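Long-range contacts in resiniferatoxin-binding, phosphotriesterase-related protein (Rhodobacter sphaeroides 2.4.1, PDB 3K2G), which probably hydrolyses phosphoric esters such as phosphodiesters with the help of two zinc ions held in a TIM barrel: residues Glu35-Asp40 and Ile103-Cys108; Ala81-Asp86 and Phe306-Leu311; Gly173-Ile178 and Leu204-His209; Ala198-Gly203 and Glu227-Arg232. One frame throughout, in Å; residues are numbered along the deposited sequence.

Contact 1: Glu35-Asp40 and Ile103-Cys108; sequences EHLQND and IVDPTC. With ZN (zinc ion), chain I.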
# COMPACT_ATOMS: atom_id res chain seq x y z
N GLU B 35 -24.05 23.23 1.37
CA GLU B 35 -24.43 23.65 0.02
C GLU B 35 -24.60 25.16 -0.03
O GLU B 35 -24.97 25.78 0.97
CB GLU B 35 -25.77 23.03 -0.39
CG GLU B 35 -25.87 21.52 -0.26
CD GLU B 35 -24.93 20.79 -1.21
OE1 GLU B 35 -24.62 21.33 -2.29
OE2 GLU B 35 -24.52 19.66 -0.87
N HIS B 36 -24.30 25.75 -1.18
CA HIS B 36 -24.49 27.19 -1.34
C HIS B 36 -25.66 27.33 -2.29
O HIS B 36 -25.66 26.75 -3.37
CB HIS B 36 -23.23 27.83 -1.93
CG HIS B 36 -22.03 27.70 -1.05
ND1 HIS B 36 -21.81 28.53 0.03
CD2 HIS B 36 -21.02 26.80 -1.05
CE1 HIS B 36 -20.72 28.14 0.66
NE2 HIS B 36 -20.22 27.09 0.03
N LEU B 37 -26.68 28.08 -1.86
CA LEU B 37 -27.87 28.28 -2.68
C LEU B 37 -27.75 29.53 -3.54
O LEU B 37 -28.34 29.61 -4.61
CB LEU B 37 -29.10 28.34 -1.78
CG LEU B 37 -29.20 27.08 -0.92
CD1 LEU B 37 -30.47 27.11 -0.09
CD2 LEU B 37 -29.17 25.85 -1.81
N GLN B 38 -26.98 30.48 -3.04
CA GLN B 38 -26.70 31.75 -3.70
C GLN B 38 -25.35 32.19 -3.15
O GLN B 38 -25.09 32.01 -1.96
CB GLN B 38 -27.75 32.81 -3.32
CG GLN B 38 -29.15 32.59 -3.86
CD GLN B 38 -29.23 32.80 -5.36
OE1 GLN B 38 -28.99 31.87 -6.14
NE2 GLN B 38 -29.55 34.02 -5.77
N ASN B 39 -24.48 32.75 -3.98
CA ASN B 39 -23.19 33.21 -3.49
C ASN B 39 -22.47 34.07 -4.51
O ASN B 39 -22.97 34.29 -5.61
CB ASN B 39 -22.30 32.02 -3.11
CG ASN B 39 -21.78 31.26 -4.32
OD1 ASN B 39 -22.15 31.55 -5.46
ND2 ASN B 39 -20.93 30.27 -4.08
N ASP B 40 -21.29 34.55 -4.14
CA ASP B 40 -20.48 35.39 -5.01
C ASP B 40 -19.00 35.03 -4.86
O ASP B 40 -18.40 35.29 -3.82
CB ASP B 40 -20.73 36.86 -4.67
CG ASP B 40 -19.85 37.80 -5.48
OD1 ASP B 40 -19.77 37.63 -6.71
OD2 ASP B 40 -19.25 38.72 -4.87
N ILE B 103 -31.39 21.68 4.13
CA ILE B 103 -30.11 22.07 3.56
C ILE B 103 -29.41 23.09 4.46
O ILE B 103 -30.04 24.03 4.96
CB ILE B 103 -30.25 22.71 2.16
CG1 ILE B 103 -30.77 21.67 1.17
CG2 ILE B 103 -28.89 23.23 1.69
CD1 ILE B 103 -30.98 22.21 -0.23
N VAL B 104 -28.12 22.88 4.69
CA VAL B 104 -27.33 23.79 5.51
C VAL B 104 -26.49 24.64 4.55
O VAL B 104 -25.65 24.11 3.82
CB VAL B 104 -26.38 23.03 6.48
CG1 VAL B 104 -25.57 24.03 7.31
CG2 VAL B 104 -27.19 22.12 7.40
N ASP B 105 -26.74 25.94 4.55
CA ASP B 105 -26.00 26.85 3.68
C ASP B 105 -25.00 27.64 4.50
O ASP B 105 -25.37 28.57 5.23
CB ASP B 105 -26.96 27.80 2.97
CG ASP B 105 -26.27 28.63 1.90
OD1 ASP B 105 -25.13 29.06 2.14
OD2 ASP B 105 -26.88 28.85 0.84
N PRO B 106 -23.72 27.30 4.38
CA PRO B 106 -22.65 27.97 5.12
C PRO B 106 -22.09 29.24 4.47
O PRO B 106 -21.00 29.69 4.82
CB PRO B 106 -21.59 26.88 5.24
CG PRO B 106 -21.71 26.20 3.91
CD PRO B 106 -23.20 26.10 3.70
N THR B 107 -22.83 29.81 3.52
CA THR B 107 -22.38 31.03 2.86
C THR B 107 -22.32 32.11 3.93
O THR B 107 -23.33 32.41 4.57
CB THR B 107 -23.35 31.48 1.73
OG1 THR B 107 -23.49 30.43 0.76
CG2 THR B 107 -22.82 32.73 1.03
N CYS B 108 -21.15 32.70 4.14
CA CYS B 108 -21.02 33.72 5.17
C CYS B 108 -20.65 35.10 4.64
O CYS B 108 -20.83 35.39 3.46
CB CYS B 108 -20.01 33.27 6.24
SG CYS B 108 -18.36 32.83 5.64
ZN ZN I . -18.58 25.81 0.62
O HOH W 1 -26.76 31.45 0.16
O HOH W 2 -16.67 25.89 0.16
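Glu-35 and Asp-105 lie side by side at the zinc-binding end of a TIM barrel, where Glu-35 N donates to Val-104 O at 3.1 Å and Asp-105 CA makes a CA-H...O contact with Glu-35 O. The backbone bond continues the pairing of strands 31-32 and 102-105. Next to it, the side chains illustrate how a second shell positions a metal ligand. His-36 binds zinc through NE2 at 2.2 Å, sharing the ion with His-34, Glu-177 and Asp-304. Its ND1, at the other side of the ring, donates to Thr-107 OG1 over 2.6 Å, a nearly straight bond (173°) in the ring plane that fixes the rotation of the imidazole. The threonine hydroxyl in turn donates to Asp-105 OD1 on its syn lone pair, and the same oxygen accepts from Thr-107 N, forming an Asx turn. Glu-35 lays CB on Ile-103 CG2 at 3.8 Å, while its carboxylate turns away to Ser-302, His-303 and Val-305. Asp-105 OD2 receives Leu-37 N at 2.8 Å from above the carboxylate plane. A water also donates to Asp-105 OD2, at 2.7 Å, and to Gln-38 O, at 2.8 Å.

Contact 2: Ala81-Asp86 and Phe306-Leu311; sequences ALDDLD and FVKMML. With DTV ((2S,3S)-1,4-dimercaptobutane-2,3-diol), chain K.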
# COMPACT_ATOMS: atom_id res chain seq x y z
N ALA B 81 -20.56 32.60 -9.68
CA ALA B 81 -21.58 33.33 -8.95
C ALA B 81 -22.94 32.68 -9.14
O ALA B 81 -23.43 32.55 -10.26
CB ALA B 81 -21.63 34.80 -9.39
N LEU B 82 -23.53 32.25 -8.03
CA LEU B 82 -24.85 31.64 -8.05
C LEU B 82 -25.77 32.81 -7.72
O LEU B 82 -25.92 33.19 -6.56
CB LEU B 82 -24.94 30.54 -6.98
CG LEU B 82 -24.06 29.30 -7.21
CD1 LEU B 82 -24.13 28.37 -6.01
CD2 LEU B 82 -24.54 28.57 -8.46
N ASP B 83 -26.36 33.38 -8.77
CA ASP B 83 -27.23 34.54 -8.64
C ASP B 83 -28.64 34.43 -9.20
O ASP B 83 -29.37 35.42 -9.22
CB ASP B 83 -26.54 35.75 -9.28
CG ASP B 83 -26.05 35.45 -10.69
OD1 ASP B 83 -26.56 34.51 -11.31
OD2 ASP B 83 -25.15 36.17 -11.16
N ASP B 84 -29.03 33.26 -9.68
CA ASP B 84 -30.38 33.11 -10.20
C ASP B 84 -31.22 32.37 -9.18
O ASP B 84 -31.15 31.15 -9.05
CB ASP B 84 -30.39 32.34 -11.52
CG ASP B 84 -31.75 32.39 -12.20
OD1 ASP B 84 -32.75 31.98 -11.58
OD2 ASP B 84 -31.82 32.86 -13.36
N LEU B 85 -32.04 33.13 -8.45
CA LEU B 85 -32.88 32.57 -7.41
C LEU B 85 -33.90 31.56 -7.91
O LEU B 85 -34.17 30.55 -7.25
CB LEU B 85 -33.59 33.71 -6.66
CG LEU B 85 -34.06 33.41 -5.24
CD1 LEU B 85 -32.92 32.83 -4.42
CD2 LEU B 85 -34.56 34.70 -4.61
N ASP B 86 -34.49 31.83 -9.08
CA ASP B 86 -35.48 30.91 -9.62
C ASP B 86 -34.87 29.55 -9.97
O ASP B 86 -35.50 28.52 -9.80
CB ASP B 86 -36.16 31.52 -10.84
CG ASP B 86 -37.11 32.64 -10.46
OD1 ASP B 86 -38.15 32.35 -9.83
OD2 ASP B 86 -36.82 33.81 -10.79
N PHE B 306 -21.12 25.46 -5.51
CA PHE B 306 -20.72 26.84 -5.30
C PHE B 306 -20.47 27.63 -6.58
O PHE B 306 -20.03 28.77 -6.52
CB PHE B 306 -19.48 26.90 -4.39
CG PHE B 306 -18.19 26.59 -5.08
CD1 PHE B 306 -17.28 27.60 -5.37
CD2 PHE B 306 -17.87 25.28 -5.42
CE1 PHE B 306 -16.07 27.32 -6.00
CE2 PHE B 306 -16.66 24.98 -6.05
CZ PHE B 306 -15.76 26.00 -6.34
N VAL B 307 -20.75 27.02 -7.73
CA VAL B 307 -20.61 27.68 -9.03
C VAL B 307 -21.71 27.15 -9.95
O VAL B 307 -22.19 26.03 -9.77
CB VAL B 307 -19.23 27.40 -9.70
CG1 VAL B 307 -18.11 28.07 -8.89
CG2 VAL B 307 -18.99 25.90 -9.80
N LYS B 308 -22.10 27.96 -10.93
CA LYS B 308 -23.16 27.58 -11.86
C LYS B 308 -22.99 26.22 -12.53
O LYS B 308 -23.97 25.47 -12.66
CB LYS B 308 -23.32 28.64 -12.96
CG LYS B 308 -23.86 29.99 -12.50
CD LYS B 308 -24.39 30.78 -13.69
CE LYS B 308 -24.94 32.15 -13.27
NZ LYS B 308 -23.85 33.07 -12.83
N MSE B 309 -21.77 25.89 -12.94
CA MSE B 309 -21.56 24.63 -13.65
C MSE B 309 -21.82 23.39 -12.82
O MSE B 309 -21.81 22.28 -13.34
CB MSE B 309 -20.15 24.57 -14.27
CG MSE B 309 -19.00 24.39 -13.31
SE MSE B 309 -17.31 24.40 -14.32
CE MSE B 309 -17.33 22.54 -15.00
N MSE B 310 -22.09 23.55 -11.53
CA MSE B 310 -22.37 22.39 -10.69
C MSE B 310 -23.87 22.14 -10.61
O MSE B 310 -24.31 21.17 -9.99
CB MSE B 310 -21.78 22.58 -9.30
CG MSE B 310 -20.25 22.54 -9.27
SE MSE B 310 -19.49 22.84 -7.52
CE MSE B 310 -19.98 21.13 -6.69
N LEU B 311 -24.65 23.00 -11.25
CA LEU B 311 -26.11 22.85 -11.28
C LEU B 311 -26.46 22.02 -12.52
O LEU B 311 -25.77 22.11 -13.54
CB LEU B 311 -26.78 24.22 -11.38
CG LEU B 311 -26.51 25.18 -10.21
CD1 LEU B 311 -27.11 26.54 -10.53
CD2 LEU B 311 -27.11 24.60 -8.93
S1 DTV K . -10.96 28.19 -2.18
C1 DTV K . -12.63 28.86 -1.71
C2 DTV K . -13.46 29.31 -2.91
O2 DTV K . -13.67 28.19 -3.76
C3 DTV K . -14.82 29.87 -2.46
O3 DTV K . -15.54 28.85 -1.80
C4 DTV K . -15.67 30.37 -3.62
S4 DTV K . -16.65 31.83 -3.18
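Beside the ligand pocket of the TIM barrel, Leu-82 and Lys-308 bind together two loops that are far apart in sequence. Segment 81-86 passes from a short strand into helix 85-97, whose N-cap is Asp-84. Segment 306-311 follows barrel strand 299-301, starts at Phe-306 of the pocket and makes a 3-10 turn. The apolar half of the contact is a leucine fitted against backbone. The two methyl groups of Leu-82 divide the work: CD1 rests 3.8 Å from Phe-306 C, while CD2 lies 3.5 Å from Val-307 C and touches Leu-311 CD1 at 3.9 Å. Leu-311 also leans on Leu-87 and Glu-91 of helix 85-97. In the polar half, Lys-308 runs extended as far as CE and then bends, with chi4 at 69°, which places NZ 2.7 Å from Ala-81 O and in the plane of that carbonyl. The ammonium also donates to His-78 O. Its salt bridge to Asp-83 OD1 is weak, at 3.4 Å, so most of its grip is on backbone carbonyls. Asn-39 adds a polar tie between the loops: its OD1 accepts from Leu-82 N, and its ND2 donates to Phe-306 O. Phe-306 carries the contact into the pocket occupied by the bound dithiol, which is hydrogen-bonded to Tyr-136 OH. One face of the phenyl ring takes Val-307 CG1 near its rim, and Phe-306 CE1 lies 3.4 Å from the ligand's O2, which approaches the ring obliquely.

Contact 3: Gly173-Ile178 and Leu204-His209; sequences GLIGEI and LPLMVH. With ZN (zinc ion), chain J; ZN (zinc ion), chain I.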
# COMPACT_ATOMS: atom_id res chain seq x y z
N GLY B 173 -28.11 29.23 12.56
CA GLY B 173 -28.26 27.95 13.22
C GLY B 173 -26.95 27.19 13.27
O GLY B 173 -26.84 26.12 13.85
N LEU B 174 -25.94 27.78 12.64
CA LEU B 174 -24.61 27.20 12.60
C LEU B 174 -23.64 28.36 12.48
O LEU B 174 -23.97 29.41 11.93
CB LEU B 174 -24.49 26.26 11.39
CG LEU B 174 -23.15 26.18 10.64
CD1 LEU B 174 -22.76 24.74 10.43
CD2 LEU B 174 -23.27 26.90 9.31
N ILE B 175 -22.45 28.17 13.01
CA ILE B 175 -21.43 29.20 12.94
C ILE B 175 -20.50 28.83 11.81
O ILE B 175 -19.63 27.98 11.99
CB ILE B 175 -20.57 29.24 14.23
CG1 ILE B 175 -21.45 29.59 15.42
CG2 ILE B 175 -19.42 30.22 14.04
CD1 ILE B 175 -20.70 29.82 16.72
N GLY B 176 -20.66 29.41 10.63
CA GLY B 176 -19.68 28.97 9.68
C GLY B 176 -19.52 28.88 8.18
O GLY B 176 -20.29 29.35 7.35
N GLU B 177 -18.39 28.23 7.94
CA GLU B 177 -17.72 27.96 6.70
C GLU B 177 -16.71 29.05 7.03
O GLU B 177 -16.62 30.07 6.34
CB GLU B 177 -18.53 28.31 5.46
CG GLU B 177 -17.68 28.56 4.20
CD GLU B 177 -17.51 27.35 3.28
OE1 GLU B 177 -16.49 26.63 3.40
OE2 GLU B 177 -18.40 27.13 2.43
N ILE B 178 -16.00 28.87 8.15
CA ILE B 178 -15.00 29.84 8.56
C ILE B 178 -13.76 29.59 7.71
O ILE B 178 -13.28 28.47 7.64
CB ILE B 178 -14.62 29.71 10.05
CG1 ILE B 178 -15.86 29.80 10.94
CG2 ILE B 178 -13.64 30.82 10.43
CD1 ILE B 178 -16.62 31.11 10.84
N LEU B 204 -23.75 26.88 19.50
CA LEU B 204 -24.09 26.44 18.15
C LEU B 204 -22.94 25.67 17.52
O LEU B 204 -21.78 25.84 17.92
CB LEU B 204 -24.42 27.64 17.25
CG LEU B 204 -25.75 28.35 17.45
CD1 LEU B 204 -25.84 29.56 16.51
CD2 LEU B 204 -26.89 27.37 17.18
N PRO B 205 -23.23 24.81 16.53
CA PRO B 205 -22.19 24.03 15.85
C PRO B 205 -21.20 24.96 15.16
O PRO B 205 -21.55 26.08 14.80
CB PRO B 205 -22.98 23.20 14.85
CG PRO B 205 -24.32 23.04 15.50
CD PRO B 205 -24.57 24.41 16.06
N LEU B 206 -19.98 24.47 14.95
CA LEU B 206 -18.93 25.25 14.30
C LEU B 206 -18.44 24.49 13.06
O LEU B 206 -18.11 23.30 13.14
CB LEU B 206 -17.77 25.48 15.26
CG LEU B 206 -16.52 26.17 14.71
CD1 LEU B 206 -16.86 27.60 14.28
CD2 LEU B 206 -15.42 26.17 15.77
N MSE B 207 -18.40 25.17 11.93
CA MSE B 207 -17.97 24.57 10.68
C MSE B 207 -16.78 25.33 10.14
O MSE B 207 -16.82 26.56 10.00
CB MSE B 207 -19.12 24.60 9.67
CG MSE B 207 -18.80 23.94 8.32
SE MSE B 207 -20.32 23.94 7.17
CE MSE B 207 -21.32 22.51 8.00
N VAL B 208 -15.70 24.61 9.85
CA VAL B 208 -14.48 25.22 9.37
C VAL B 208 -14.03 24.76 7.99
O VAL B 208 -13.88 23.56 7.73
CB VAL B 208 -13.32 24.98 10.36
CG1 VAL B 208 -12.07 25.72 9.90
CG2 VAL B 208 -13.72 25.46 11.75
N HIS B 209 -13.80 25.73 7.11
CA HIS B 209 -13.33 25.47 5.76
C HIS B 209 -11.84 25.13 5.85
O HIS B 209 -11.05 25.87 6.44
CB HIS B 209 -13.50 26.71 4.88
CG HIS B 209 -12.65 26.71 3.65
ND1 HIS B 209 -13.16 26.48 2.39
CD2 HIS B 209 -11.31 26.87 3.49
CE1 HIS B 209 -12.18 26.51 1.50
NE2 HIS B 209 -11.05 26.74 2.14
ZN ZN J . -15.09 26.12 1.56
ZN ZN I . -18.58 25.81 0.62
O HOH W 2 -16.67 25.89 0.16
O HOH W 3 -14.23 26.05 -0.69
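Met-207 O accepts two successive backbone N-H groups, those of Glu-177 and Ile-178, each at 3.1 Å and both from the same face of the carbonyl plane. This is a beta bulge between two parallel strands, 175-178 and 206-208, whose axes diverge by only 6°. It shifts the pairing by one residue and depends on Gly-176, whose phi of 157° would press a side chain against the preceding carbonyl. Before the bulge, Ile-175 N bonds to Pro-205 O and Met-207 N to Ile-175 O; after it, His-209 N bonds to Ile-178 O. Ile-175 and Ile-178 share Leu-206 CD1 on the side facing helix 186-202, the helix that links the two strands in a beta-alpha-beta unit, whereas Leu-174 CD1 meets the CE of selenomethionine Met-207 at 3.6 Å.

At the C-terminal ends of the strands the contact becomes a metal site. Glu-177 OE1 and His-209 ND1 bind one zinc, at 2.4 and 2.1 Å, and Glu-177 OE2 binds the other at 2.2 Å. OE1 stands at the edge of the His-209 ring, in its plane. Phosphotriesterase itself bridges its metals with a carboxylated lysine; here an unmodified glutamate takes that role. A solvent oxygen lies 2.1 Å from the zinc bound by His-209 and 2.0 Å from the zinc bound by Glu-177 OE2. Shared in this way it is probably strongly polarised, consistent with the bridging nucleophile proposed for this family.

Contact 4: Ala198-Gly203 and Glu227-Arg232; sequences AQVRTG and EGADLR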
# COMPACT_ATOMS: atom_id res chain seq x y z
N ALA B 198 -17.40 32.21 19.88
CA ALA B 198 -18.83 32.32 19.63
C ALA B 198 -19.46 30.95 19.82
O ALA B 198 -20.63 30.84 20.20
CB ALA B 198 -19.09 32.83 18.22
N GLN B 199 -18.69 29.90 19.54
CA GLN B 199 -19.21 28.54 19.69
C GLN B 199 -19.48 28.29 21.18
O GLN B 199 -20.51 27.71 21.54
CB GLN B 199 -18.19 27.53 19.15
CG GLN B 199 -18.75 26.13 18.87
CD GLN B 199 -19.11 25.36 20.13
OE1 GLN B 199 -18.30 25.27 21.06
NE2 GLN B 199 -20.31 24.79 20.16
N VAL B 200 -18.56 28.73 22.03
CA VAL B 200 -18.72 28.55 23.47
C VAL B 200 -19.90 29.38 23.99
O VAL B 200 -20.74 28.88 24.75
CB VAL B 200 -17.44 28.98 24.24
CG1 VAL B 200 -17.67 28.86 25.75
CG2 VAL B 200 -16.27 28.10 23.82
N ARG B 201 -19.98 30.63 23.55
CA ARG B 201 -21.05 31.51 24.00
C ARG B 201 -22.46 31.16 23.51
O ARG B 201 -23.41 31.19 24.29
CB ARG B 201 -20.71 32.96 23.64
CG ARG B 201 -19.44 33.47 24.33
CD ARG B 201 -18.89 34.75 23.70
NE ARG B 201 -19.82 35.87 23.79
CZ ARG B 201 -19.60 37.06 23.22
NH1 ARG B 201 -18.49 37.27 22.53
NH2 ARG B 201 -20.50 38.03 23.34
N THR B 202 -22.60 30.79 22.24
CA THR B 202 -23.91 30.46 21.68
C THR B 202 -24.29 28.98 21.77
O THR B 202 -25.47 28.63 21.76
CB THR B 202 -24.02 30.88 20.20
OG1 THR B 202 -23.11 30.11 19.41
CG2 THR B 202 -23.70 32.36 20.04
N GLY B 203 -23.29 28.11 21.84
CA GLY B 203 -23.57 26.68 21.91
C GLY B 203 -23.98 26.11 20.57
O GLY B 203 -24.50 24.99 20.48
N GLU B 227 -9.50 27.38 22.71
CA GLU B 227 -10.43 28.48 22.88
C GLU B 227 -11.63 27.99 23.67
O GLU B 227 -12.59 28.72 23.89
CB GLU B 227 -10.89 29.04 21.53
CG GLU B 227 -9.90 29.96 20.84
CD GLU B 227 -9.56 31.20 21.66
OE1 GLU B 227 -10.35 31.59 22.55
OE2 GLU B 227 -8.49 31.80 21.40
N GLY B 228 -11.57 26.72 24.08
CA GLY B 228 -12.65 26.14 24.86
C GLY B 228 -13.86 25.66 24.07
O GLY B 228 -14.89 25.33 24.65
N ALA B 229 -13.74 25.62 22.75
CA ALA B 229 -14.86 25.18 21.92
C ALA B 229 -15.01 23.66 21.93
O ALA B 229 -14.07 22.93 22.25
CB ALA B 229 -14.70 25.69 20.51
N ASP B 230 -16.20 23.20 21.56
CA ASP B 230 -16.56 21.79 21.54
C ASP B 230 -16.19 21.06 20.25
O ASP B 230 -16.89 21.17 19.24
CB ASP B 230 -18.08 21.68 21.76
CG ASP B 230 -18.51 20.31 22.24
OD1 ASP B 230 -17.77 19.33 22.02
OD2 ASP B 230 -19.61 20.22 22.82
N LEU B 231 -15.10 20.29 20.27
CA LEU B 231 -14.68 19.57 19.07
C LEU B 231 -15.75 18.61 18.57
O LEU B 231 -15.84 18.35 17.38
CB LEU B 231 -13.39 18.78 19.35
CG LEU B 231 -12.17 19.58 19.81
CD1 LEU B 231 -10.97 18.65 19.92
CD2 LEU B 231 -11.88 20.71 18.83
N ARG B 232 -16.58 18.12 19.49
CA ARG B 232 -17.65 17.17 19.15
C ARG B 232 -18.72 17.77 18.24
O ARG B 232 -19.50 17.04 17.62
CB ARG B 232 -18.29 16.66 20.45
CG ARG B 232 -18.83 15.25 20.35
CD ARG B 232 -17.71 14.22 20.37
NE ARG B 232 -18.17 12.95 19.82
CZ ARG B 232 -17.39 11.90 19.63
NH1 ARG B 232 -16.10 11.95 19.96
NH2 ARG B 232 -17.89 10.79 19.10
O HOH W 4 -21.05 23.05 22.77
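Gln-199 and Asp-230 supply the polar part of this contact. Asp-230 N donates to Gln-199 OE1 at 3.0 Å, almost straight at 169° but from above the amide plane. The glutamine reaches that N-H by a bend at chi2 (-70°), which turns CD out of line with the chain before it. The other end of the amide, NE2, donates to Leu-204 O and to a water 3.2 Å away. That water donates in turn to Asp-230 OD2, making a second link between the same two residues. Asp-230 OD1 is engaged within its own loop, accepting from Arg-232 N in an Asx turn.

Van der Waals packing fills in beside these bonds. Gln-199 OE1 also lies 3.5 Å from Ala-229 CA. Val-200 CG2 sits tightly against Gly-228 O at 3.2 Å, with Ala-229 CB farther off at 4.4 Å.

Helix endings shape both partners. Gly-228 closes helix 217-226 in a Schellman motif, and Gly-203, with positive phi, ends helix 186-202. Just before Gly-203, Thr-202 OG1 donates to Ala-198 O at 2.7 Å, and the same hydroxyl accepts from Leu-204 N. Salt bridges add to the join just outside 198-203: Glu-227 pairs with Arg-193 and Arg-197, both on helix 186-202.

Well away from the zinc site, the contact joins the C-terminal end of helix 186-202 to the loop between helix 217-226 and strand 234-236, while Ala-198 and Thr-202 pack on Ile-175 of strand 175-178 and on helix 150-162.

From the N terminus, 35-40 opens contact 1 and 81-86 opens contact 2 before 103-108 closes the first loop, so these two cross. They meet through Asn-39, in the two-stranded sheet of 39-40 and 81-82. Contact 3 opens at 173-178, and contact 4 at 198-203; the closures at 204-209 and then 227-232 make this pair cross as well, around helix 186-202. Only at 306-311 does contact 2 close, enclosing contacts 3 and 4 and bringing the chain beyond the last barrel strand back to its early part. Contacts 1 and 3 follow in series yet share a zinc ion, while contacts 2 and 4 lie on opposite sides of the chain's centre.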